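Side-chain contacts in NADH dehydrogenase, putative (Plasmodium falciparum, PDB 5JWC), which probably oxidises NADH through a bound FAD and passes the electrons to ubiquinone, as a non-proton-pumping type II NADH dehydrogenase: residues E370-K375 and D408-I413; N356-I361 and Q404-Y409; V108-K113 and T311-A316. All blocks are in the same frame, centred on the assembly; numbering follows the deposited sequence.

Interaction 1. Residues E370-K375 and D408-I413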
loop_
_atom_site.group_PDB
_atom_site.type_symbol
_atom_site.label_atom_id
_atom_site.label_comp_id
_atom_site.label_asym_id
_atom_site.label_seq_id
_atom_site.Cartn_x
_atom_site.Cartn_y
_atom_site.Cartn_z
ATOM N N GLU A 370 -32.638 -38.492 -30.418
ATOM C CA GLU A 370 -32.226 -37.708 -31.573
ATOM C C GLU A 370 -33.294 -36.689 -31.948
ATOM O O GLU A 370 -32.982 -35.584 -32.398
ATOM C CB GLU A 370 -31.922 -38.608 -32.767
ATOM C CG GLU A 370 -31.119 -37.901 -33.839
ATOM C CD GLU A 370 -29.790 -37.380 -33.311
ATOM O OE1 GLU A 370 -29.367 -36.293 -33.760
ATOM O OE2 GLU A 370 -29.177 -38.050 -32.441
ATOM N N ALA A 371 -34.553 -37.070 -31.762
ATOM C CA ALA A 371 -35.666 -36.162 -31.998
ATOM C C ALA A 371 -35.575 -34.979 -31.033
ATOM O O ALA A 371 -35.726 -33.831 -31.438
ATOM C CB ALA A 371 -36.994 -36.888 -31.847
ATOM N N LEU A 372 -35.334 -35.271 -29.758
ATOM C CA LEU A 372 -35.155 -34.229 -28.752
ATOM C C LEU A 372 -33.986 -33.319 -29.131
ATOM O O LEU A 372 -34.098 -32.100 -29.067
ATOM C CB LEU A 372 -34.928 -34.839 -27.375
ATOM C CG LEU A 372 -34.729 -33.903 -26.182
ATOM C CD1 LEU A 372 -35.951 -33.005 -25.960
ATOM C CD2 LEU A 372 -34.411 -34.708 -24.923
ATOM N N LYS A 373 -32.871 -33.910 -29.549
ATOM C CA LYS A 373 -31.691 -33.116 -29.885
ATOM C C LYS A 373 -31.941 -32.217 -31.092
ATOM O O LYS A 373 -31.282 -31.190 -31.254
ATOM C CB LYS A 373 -30.481 -34.019 -30.143
ATOM C CG LYS A 373 -29.161 -33.275 -30.128
ATOM C CD LYS A 373 -28.027 -34.118 -30.695
ATOM C CE LYS A 373 -26.720 -33.332 -30.678
ATOM N NZ LYS A 373 -25.592 -34.081 -31.313
ATOM N N LEU A 374 -32.894 -32.599 -31.936
ATOM C CA LEU A 374 -33.234 -31.790 -33.096
ATOM C C LEU A 374 -33.966 -30.498 -32.713
ATOM O O LEU A 374 -33.887 -29.519 -33.439
ATOM C CB LEU A 374 -34.071 -32.609 -34.087
ATOM C CG LEU A 374 -33.240 -33.510 -35.013
ATOM C CD1 LEU A 374 -34.112 -34.428 -35.862
ATOM C CD2 LEU A 374 -32.359 -32.656 -35.910
ATOM N N LYS A 375 -34.657 -30.485 -31.574
ATOM C CA LYS A 375 -35.339 -29.269 -31.106
ATOM C C LYS A 375 -34.552 -28.604 -29.983
ATOM O O LYS A 375 -35.064 -27.748 -29.245
ATOM C CB LYS A 375 -36.758 -29.584 -30.622
ATOM C CG LYS A 375 -37.696 -30.106 -31.713
ATOM C CD LYS A 375 -37.814 -29.101 -32.853
ATOM C CE LYS A 375 -38.633 -29.661 -34.001
ATOM N NZ LYS A 375 -37.784 -30.438 -34.949
ATOM N N ASP A 408 -39.205 -40.418 -17.999
ATOM C CA ASP A 408 -38.073 -40.853 -17.185
ATOM C C ASP A 408 -36.736 -40.346 -17.734
ATOM O O ASP A 408 -35.829 -40.028 -16.972
ATOM C CB ASP A 408 -38.040 -42.379 -17.082
ATOM C CG ASP A 408 -39.197 -42.935 -16.275
ATOM O OD1 ASP A 408 -39.878 -42.157 -15.569
ATOM O OD2 ASP A 408 -39.404 -44.161 -16.330
ATOM N N TYR A 409 -36.626 -40.287 -19.053
ATOM C CA TYR A 409 -35.436 -39.784 -19.718
ATOM C C TYR A 409 -35.248 -38.296 -19.417
ATOM O O TYR A 409 -34.151 -37.864 -19.078
ATOM C CB TYR A 409 -35.526 -40.000 -21.224
ATOM C CG TYR A 409 -34.259 -39.647 -21.984
ATOM C CD1 TYR A 409 -33.065 -40.321 -21.736
ATOM C CD2 TYR A 409 -34.265 -38.675 -22.979
ATOM C CE1 TYR A 409 -31.903 -40.023 -22.451
ATOM C CE2 TYR A 409 -33.112 -38.365 -23.695
ATOM C CZ TYR A 409 -31.932 -39.039 -23.427
ATOM O OH TYR A 409 -30.780 -38.727 -24.139
ATOM N N LEU A 410 -36.319 -37.520 -19.578
ATOM C CA LEU A 410 -36.289 -36.096 -19.256
ATOM C C LEU A 410 -35.891 -35.894 -17.800
ATOM O O LEU A 410 -35.106 -35.003 -17.476
ATOM C CB LEU A 410 -37.641 -35.439 -19.514
ATOM C CG LEU A 410 -38.141 -35.419 -20.953
ATOM C CD1 LEU A 410 -39.526 -34.771 -20.999
ATOM C CD2 LEU A 410 -37.173 -34.725 -21.895
ATOM N N PHE A 411 -36.447 -36.726 -16.927
ATOM C CA PHE A 411 -36.107 -36.688 -15.522
ATOM C C PHE A 411 -34.601 -36.875 -15.316
ATOM O O PHE A 411 -34.007 -36.244 -14.434
ATOM C CB PHE A 411 -36.891 -37.759 -14.758
ATOM C CG PHE A 411 -36.653 -37.753 -13.274
ATOM C CD1 PHE A 411 -37.470 -37.031 -12.430
ATOM C CD2 PHE A 411 -35.622 -38.499 -12.721
ATOM C CE1 PHE A 411 -37.258 -37.029 -11.067
ATOM C CE2 PHE A 411 -35.406 -38.502 -11.362
ATOM C CZ PHE A 411 -36.224 -37.764 -10.535
ATOM N N GLU A 412 -33.979 -37.739 -16.116
ATOM C CA GLU A 412 -32.538 -37.952 -15.979
ATOM C C GLU A 412 -31.765 -36.705 -16.394
ATOM O O GLU A 412 -30.734 -36.383 -15.797
ATOM C CB GLU A 412 -32.066 -39.165 -16.794
ATOM C CG GLU A 412 -32.518 -40.518 -16.221
ATOM C CD GLU A 412 -32.143 -40.697 -14.747
ATOM O OE1 GLU A 412 -30.974 -40.419 -14.389
ATOM O OE2 GLU A 412 -33.007 -41.122 -13.941
ATOM N N ILE A 413 -32.248 -36.015 -17.416
ATOM C CA ILE A 413 -31.613 -34.759 -17.819
ATOM C C ILE A 413 -31.742 -33.694 -16.713
ATOM O O ILE A 413 -30.763 -32.996 -16.415
ATOM C CB ILE A 413 -32.184 -34.242 -19.142
ATOM C CG1 ILE A 413 -32.089 -35.349 -20.208
ATOM C CG2 ILE A 413 -31.430 -32.975 -19.610
ATOM C CD1 ILE A 413 -32.674 -34.971 -21.563
#
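In the helical insertion domain of this type II NADH dehydrogenase, Leu372 of helix 369-374 meets three side chains of helix 403-416: a ring carbon of Tyr409 and methyls of Leu410 and Ile413. The two short helical segments cross at -56° with their axes 13.0 Å apart, a wide spacing that is bridged by side chains alone. One methyl does all the touching from the 370-375 side. Leu372 chi1 (-180°) sends CG toward helix 403-416, and chi2 (61° to CD1) leaves CD2 anti to CA as the outermost atom. There CD2 meets Ile413 CD1 tip to tip at 3.8 Å. The same CD2 lies at the edge of the Tyr409 ring, near its plane, 4.1 Å from Tyr409 CE2. Leu410 CD2 completes the set at 4.1 Å from Leu372 CD2; the side chain sets off to one side of Leu372 and only its outer part turns in. Beyond the ring edge, Tyr409 OH is held by hydrogen bonds with Asn396 O and Trp391 NE1, which should restrict the swing of the ring that Leu372 packs on. Ile413 also touches Trp391, and Leu410 touches Ile358 of helix 355-361. The four touching residues are buried and meet through carbon atoms, so the segments are joined by dispersion forces and the exclusion of water, without a polar link to fix their rotation.

Interaction 2. Residues N356-I361 and Q404-Y409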
loop_
_atom_site.group_PDB
_atom_site.type_symbol
_atom_site.label_atom_id
_atom_site.label_comp_id
_atom_site.label_asym_id
_atom_site.label_seq_id
_atom_site.Cartn_x
_atom_site.Cartn_y
_atom_site.Cartn_z
ATOM N N ASN A 356 -45.572 -33.697 -21.624
ATOM C CA ASN A 356 -46.529 -33.633 -22.728
ATOM C C ASN A 356 -46.314 -32.460 -23.660
ATOM O O ASN A 356 -46.445 -32.598 -24.882
ATOM C CB ASN A 356 -47.954 -33.602 -22.193
ATOM C CG ASN A 356 -48.287 -34.844 -21.399
ATOM O OD1 ASN A 356 -47.890 -35.953 -21.768
ATOM N ND2 ASN A 356 -49.016 -34.669 -20.301
ATOM N N GLU A 357 -45.974 -31.308 -23.096
ATOM C CA GLU A 357 -45.694 -30.140 -23.925
ATOM C C GLU A 357 -44.510 -30.391 -24.842
ATOM O O GLU A 357 -44.520 -30.018 -26.016
ATOM C CB GLU A 357 -45.428 -28.918 -23.054
ATOM C CG GLU A 357 -46.637 -28.482 -22.270
ATOM C CD GLU A 357 -46.302 -27.437 -21.232
ATOM O OE1 GLU A 357 -45.737 -26.385 -21.608
ATOM O OE2 GLU A 357 -46.603 -27.673 -20.040
ATOM N N ILE A 358 -43.471 -31.012 -24.293
ATOM C CA ILE A 358 -42.274 -31.290 -25.072
ATOM C C ILE A 358 -42.566 -32.322 -26.159
ATOM O O ILE A 358 -42.109 -32.187 -27.290
ATOM C CB ILE A 358 -41.121 -31.750 -24.165
ATOM C CG1 ILE A 358 -40.661 -30.566 -23.308
ATOM C CG2 ILE A 358 -39.952 -32.256 -24.993
ATOM C CD1 ILE A 358 -39.783 -30.949 -22.174
ATOM N N ILE A 359 -43.326 -33.352 -25.814
ATOM C CA ILE A 359 -43.728 -34.357 -26.803
ATOM C C ILE A 359 -44.399 -33.712 -28.021
ATOM O O ILE A 359 -44.025 -33.993 -29.159
ATOM C CB ILE A 359 -44.658 -35.411 -26.177
ATOM C CG1 ILE A 359 -43.842 -36.323 -25.257
ATOM C CG2 ILE A 359 -45.334 -36.251 -27.258
ATOM C CD1 ILE A 359 -44.661 -37.096 -24.256
ATOM N N LYS A 360 -45.372 -32.836 -27.778
ATOM C CA LYS A 360 -46.046 -32.109 -28.862
ATOM C C LYS A 360 -45.058 -31.316 -29.715
ATOM O O LYS A 360 -45.158 -31.311 -30.936
ATOM C CB LYS A 360 -47.121 -31.182 -28.290
ATOM C CG LYS A 360 -48.193 -31.911 -27.490
ATOM C CD LYS A 360 -49.358 -30.998 -27.129
ATOM C CE LYS A 360 -50.149 -31.580 -25.955
ATOM N NZ LYS A 360 -51.242 -30.666 -25.514
ATOM N N ILE A 361 -44.110 -30.644 -29.066
ATOM C CA ILE A 361 -43.089 -29.863 -29.764
ATOM C C ILE A 361 -42.244 -30.720 -30.726
ATOM O O ILE A 361 -41.862 -30.277 -31.814
ATOM C CB ILE A 361 -42.157 -29.157 -28.744
ATOM C CG1 ILE A 361 -42.932 -28.083 -27.977
ATOM C CG2 ILE A 361 -40.953 -28.535 -29.431
ATOM C CD1 ILE A 361 -42.128 -27.435 -26.878
ATOM N N GLN A 404 -44.110 -42.578 -20.990
ATOM C CA GLN A 404 -43.568 -42.750 -19.643
ATOM C C GLN A 404 -42.028 -42.873 -19.637
ATOM O O GLN A 404 -41.350 -42.347 -18.750
ATOM C CB GLN A 404 -44.180 -43.983 -18.978
ATOM C CG GLN A 404 -43.684 -44.226 -17.567
ATOM C CD GLN A 404 -44.064 -43.104 -16.616
ATOM O OE1 GLN A 404 -45.235 -42.727 -16.523
ATOM N NE2 GLN A 404 -43.070 -42.553 -15.913
ATOM N N GLN A 405 -41.491 -43.574 -20.631
ATOM C CA GLN A 405 -40.051 -43.753 -20.748
ATOM C C GLN A 405 -39.393 -42.416 -21.073
ATOM O O GLN A 405 -38.303 -42.114 -20.592
ATOM C CB GLN A 405 -39.717 -44.788 -21.828
ATOM C CG GLN A 405 -40.113 -46.219 -21.460
ATOM C CD GLN A 405 -39.946 -47.187 -22.620
ATOM O OE1 GLN A 405 -39.787 -46.783 -23.783
ATOM N NE2 GLN A 405 -39.965 -48.471 -22.307
ATOM N N PHE A 406 -40.069 -41.629 -21.906
ATOM C CA PHE A 406 -39.591 -40.306 -22.275
ATOM C C PHE A 406 -39.555 -39.406 -21.046
ATOM O O PHE A 406 -38.582 -38.690 -20.809
ATOM C CB PHE A 406 -40.474 -39.698 -23.362
ATOM C CG PHE A 406 -39.908 -38.450 -23.958
ATOM C CD1 PHE A 406 -38.723 -38.490 -24.676
ATOM C CD2 PHE A 406 -40.544 -37.232 -23.786
ATOM C CE1 PHE A 406 -38.186 -37.343 -25.222
ATOM C CE2 PHE A 406 -40.013 -36.080 -24.335
ATOM C CZ PHE A 406 -38.836 -36.133 -25.054
ATOM N N HIS A 407 -40.628 -39.471 -20.265
ATOM C CA HIS A 407 -40.718 -38.784 -18.990
ATOM C C HIS A 407 -39.506 -39.128 -18.116
ATOM O O HIS A 407 -38.847 -38.241 -17.565
ATOM C CB HIS A 407 -42.027 -39.164 -18.296
ATOM C CG HIS A 407 -42.122 -38.711 -16.873
ATOM N ND1 HIS A 407 -42.679 -37.501 -16.514
ATOM C CD2 HIS A 407 -41.718 -39.298 -15.721
ATOM C CE1 HIS A 407 -42.633 -37.371 -15.200
ATOM N NE2 HIS A 407 -42.052 -38.445 -14.694
ATOM N N ASP A 408 -39.205 -40.418 -17.999
ATOM C CA ASP A 408 -38.073 -40.853 -17.185
ATOM C C ASP A 408 -36.736 -40.346 -17.734
ATOM O O ASP A 408 -35.829 -40.028 -16.972
ATOM C CB ASP A 408 -38.040 -42.379 -17.082
ATOM C CG ASP A 408 -39.197 -42.935 -16.275
ATOM O OD1 ASP A 408 -39.878 -42.157 -15.569
ATOM O OD2 ASP A 408 -39.404 -44.161 -16.330
ATOM N N TYR A 409 -36.626 -40.287 -19.053
ATOM C CA TYR A 409 -35.436 -39.784 -19.718
ATOM C C TYR A 409 -35.248 -38.296 -19.417
ATOM O O TYR A 409 -34.151 -37.864 -19.078
ATOM C CB TYR A 409 -35.526 -40.000 -21.224
ATOM C CG TYR A 409 -34.259 -39.647 -21.984
ATOM C CD1 TYR A 409 -33.065 -40.321 -21.736
ATOM C CD2 TYR A 409 -34.265 -38.675 -22.979
ATOM C CE1 TYR A 409 -31.903 -40.023 -22.451
ATOM C CE2 TYR A 409 -33.112 -38.365 -23.695
ATOM C CZ TYR A 409 -31.932 -39.039 -23.427
ATOM O OH TYR A 409 -30.780 -38.727 -24.139
#
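Phe406 of helix 403-416 extends its ring to Ile358 and Ile359 on helix 355-361. From CB, which points toward the other helix, the chain runs to CG anti to the backbone N (chi1 -170°), which carries the ring toward helix 355-361. The first ring atom to touch is CD2, 3.7 Å from Ile359 CG1, with Ile359 CD1 a little farther off. Here the two side chains slide past each other in opposite directions, and CG1 approaches the ring obliquely. Next comes Phe406 CE2, which touches both isoleucines: Ile359 CG1 and Ile358 CG2 each lie 3.9 Å from it. This pairing joins helix 355-361 to helix 403-416 within the PfNDH2 helical insertion domain, where CA atoms of the two segments come no closer than 8.5 Å, between Ile359 and Phe406. At the tip, Phe406 CZ is 4.0 Å from Ile358 CG2, a methyl that sits at the ring edge, in plane, on a side chain crossing Phe406 at about a right angle. Leu362 and Met401 also pack on Phe406. One turn along the outer surface of helix 403-416, Gln404 NE2 donates to Asp408 OD1 from above the carboxylate plane, with a bent N-H...O angle of 139°.

Interaction 3. Residues V108-K113 and T311-A316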
loop_
_atom_site.group_PDB
_atom_site.type_symbol
_atom_site.label_atom_id
_atom_site.label_comp_id
_atom_site.label_asym_id
_atom_site.label_seq_id
_atom_site.Cartn_x
_atom_site.Cartn_y
_atom_site.Cartn_z
ATOM N N VAL A 108 -32.900 -8.795 4.232
ATOM C CA VAL A 108 -33.785 -8.496 3.126
ATOM C C VAL A 108 -35.231 -8.744 3.566
ATOM O O VAL A 108 -35.509 -9.718 4.253
ATOM C CB VAL A 108 -33.447 -9.348 1.891
ATOM C CG1 VAL A 108 -34.332 -8.948 0.725
ATOM C CG2 VAL A 108 -31.951 -9.194 1.531
ATOM N N PHE A 109 -36.136 -7.847 3.197
ATOM C CA PHE A 109 -37.562 -8.006 3.509
ATOM C C PHE A 109 -38.322 -8.036 2.212
ATOM O O PHE A 109 -38.762 -7.002 1.725
ATOM C CB PHE A 109 -38.057 -6.874 4.421
ATOM C CG PHE A 109 -37.434 -6.900 5.780
ATOM C CD1 PHE A 109 -38.054 -7.560 6.829
ATOM C CD2 PHE A 109 -36.195 -6.314 5.999
ATOM C CE1 PHE A 109 -37.458 -7.611 8.077
ATOM C CE2 PHE A 109 -35.600 -6.359 7.238
ATOM C CZ PHE A 109 -36.227 -7.011 8.280
ATOM N N TYR A 110 -38.456 -9.223 1.633
ATOM C CA TYR A 110 -38.947 -9.315 0.266
ATOM C C TYR A 110 -40.417 -8.928 0.108
ATOM O O TYR A 110 -40.836 -8.495 -0.974
ATOM C CB TYR A 110 -38.709 -10.722 -0.290
ATOM C CG TYR A 110 -39.449 -11.839 0.408
ATOM C CD1 TYR A 110 -40.694 -12.271 -0.043
ATOM C CD2 TYR A 110 -38.879 -12.491 1.491
ATOM C CE1 TYR A 110 -41.360 -13.319 0.589
ATOM C CE2 TYR A 110 -39.531 -13.533 2.127
ATOM C CZ TYR A 110 -40.767 -13.943 1.674
ATOM O OH TYR A 110 -41.406 -14.980 2.320
ATOM N N GLU A 111 -41.209 -9.075 1.164
ATOM C CA GLU A 111 -42.626 -8.715 1.039
ATOM C C GLU A 111 -42.817 -7.205 0.959
ATOM O O GLU A 111 -43.623 -6.714 0.167
ATOM C CB GLU A 111 -43.444 -9.300 2.186
ATOM C CG GLU A 111 -43.285 -10.800 2.290
ATOM C CD GLU A 111 -44.276 -11.462 3.226
ATOM O OE1 GLU A 111 -44.689 -10.821 4.217
ATOM O OE2 GLU A 111 -44.650 -12.626 2.952
ATOM N N ASP A 112 -42.049 -6.465 1.750
ATOM C CA ASP A 112 -42.156 -5.011 1.733
ATOM C C ASP A 112 -41.141 -4.311 0.818
ATOM O O ASP A 112 -41.113 -3.080 0.766
ATOM C CB ASP A 112 -42.045 -4.486 3.164
ATOM C CG ASP A 112 -43.197 -4.967 4.045
ATOM O OD1 ASP A 112 -44.360 -4.899 3.584
ATOM O OD2 ASP A 112 -42.944 -5.421 5.184
ATOM N N LYS A 113 -40.325 -5.095 0.105
ATOM C CA LYS A 113 -39.409 -4.577 -0.925
ATOM C C LYS A 113 -38.427 -3.519 -0.418
ATOM O O LYS A 113 -38.227 -2.486 -1.048
ATOM C CB LYS A 113 -40.234 -4.028 -2.088
ATOM C CG LYS A 113 -41.122 -5.120 -2.699
ATOM C CD LYS A 113 -41.941 -4.672 -3.898
ATOM C CE LYS A 113 -41.259 -3.649 -4.750
ATOM N NZ LYS A 113 -42.228 -3.130 -5.767
ATOM N N THR A 311 -36.049 -16.836 5.877
ATOM C CA THR A 311 -37.237 -16.010 5.752
ATOM C C THR A 311 -38.036 -16.388 4.513
ATOM O O THR A 311 -39.097 -15.823 4.254
ATOM C CB THR A 311 -36.884 -14.501 5.683
ATOM O OG1 THR A 311 -36.424 -14.170 4.365
ATOM C CG2 THR A 311 -35.816 -14.139 6.704
ATOM N N ILE A 312 -37.508 -17.325 3.731
ATOM C CA ILE A 312 -38.217 -17.842 2.563
ATOM C C ILE A 312 -38.677 -19.261 2.872
ATOM O O ILE A 312 -37.850 -20.173 2.996
ATOM C CB ILE A 312 -37.335 -17.831 1.299
ATOM C CG1 ILE A 312 -36.654 -16.471 1.129
ATOM C CG2 ILE A 312 -38.150 -18.154 0.074
ATOM C CD1 ILE A 312 -35.655 -16.453 -0.000
ATOM N N PRO A 313 -39.999 -19.445 3.030
ATOM C CA PRO A 313 -40.522 -20.739 3.488
ATOM C C PRO A 313 -40.048 -21.910 2.632
ATOM O O PRO A 313 -39.409 -22.818 3.168
ATOM C CB PRO A 313 -42.049 -20.555 3.410
ATOM C CG PRO A 313 -42.263 -19.356 2.525
ATOM C CD PRO A 313 -41.072 -18.476 2.745
ATOM N N VAL A 314 -40.303 -21.871 1.330
ATOM C CA VAL A 314 -39.824 -22.923 0.432
ATOM C C VAL A 314 -38.294 -23.156 0.492
ATOM O O VAL A 314 -37.838 -24.271 0.248
ATOM C CB VAL A 314 -40.255 -22.643 -1.025
ATOM C CG1 VAL A 314 -39.282 -21.709 -1.721
ATOM C CG2 VAL A 314 -40.397 -23.945 -1.797
ATOM N N GLN A 315 -37.498 -22.137 0.825
ATOM C CA GLN A 315 -36.040 -22.312 0.875
ATOM C C GLN A 315 -35.486 -22.411 2.304
ATOM O O GLN A 315 -34.265 -22.454 2.497
ATOM C CB GLN A 315 -35.325 -21.155 0.145
ATOM C CG GLN A 315 -35.679 -20.990 -1.327
ATOM C CD GLN A 315 -34.486 -20.531 -2.154
ATOM O OE1 GLN A 315 -33.347 -20.916 -1.885
ATOM N NE2 GLN A 315 -34.744 -19.713 -3.171
ATOM N N ALA A 316 -36.374 -22.479 3.293
ATOM C CA ALA A 316 -36.003 -22.302 4.699
ATOM C C ALA A 316 -34.882 -23.197 5.204
ATOM O O ALA A 316 -34.126 -22.789 6.080
ATOM C CB ALA A 316 -37.234 -22.476 5.577
#
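Tyr110, just past the end of strand 99-109, joins the loop after helix 303-309 through one hydrogen bond and a set of packing contacts. The hydrogen bond runs from Tyr110 OH to the backbone carbonyl Thr311 O, 3.1 Å away. The hydroxyl lies in the carbonyl plane, with a C=O...O angle of 153°, and Thr311 O in turn lies in the plane of the ring, at its edge, 3.2 Å from Tyr110 CE2. The Tyr110 torsion (chi1 64°) sets CG between its own backbone N and carbonyl carbon, which swings the ring out toward the 311-316 loop.

Packing contacts lie beside this bond. The Thr311 side chain slides past Tyr110 in the opposite direction, its OG1 3.9 Å from Tyr110 CE2; Thr311 OG1 is hydrogen-bonded to Phe308 O, near the end of helix 303-309. Ile312 CG1 adds an apolar contact at 4.2 Å from Tyr110 CE2, approaching obliquely. On the hydroxyl side, Pro313 CD stands 3.5 Å from Tyr110 OH, the two side chains coming from opposite directions.

The contact lies in the pyridine nucleotide-disulphide oxidoreductase part of the chain, with the Thr311 side chain about 14 Å from the FAD. Tyr110 and Ile312 both touch Ile332, and Tyr110 also reaches Ile337 of strand 337-339. Val108, on strand 99-109, packs against Phe308 of helix 303-309 and Ile115 of the adjoining strand 114-118.

In the fold
From the N terminus, interaction 3 opens at 108-113 and closes at 311-316, gathering some 200 residues into one long loop and tying the end of strand 99-109 to the segment after helix 303-309. It is complete before the others begin. Interaction 2 then opens at 356-361 and interaction 1 at 370-375; both close on helix 403-416. The two loops interleave, interaction 1 opening inside interaction 2 and closing just past it, with Asp408 and Tyr409 shared. Centres 8 Å apart, they also touch where Leu372 CD1 packs on Ile358 CG2, and bring three helices of the insertion together. Interaction 3 lies in the oxidoreductase part, its nearest atoms about 16 Å from interaction 1.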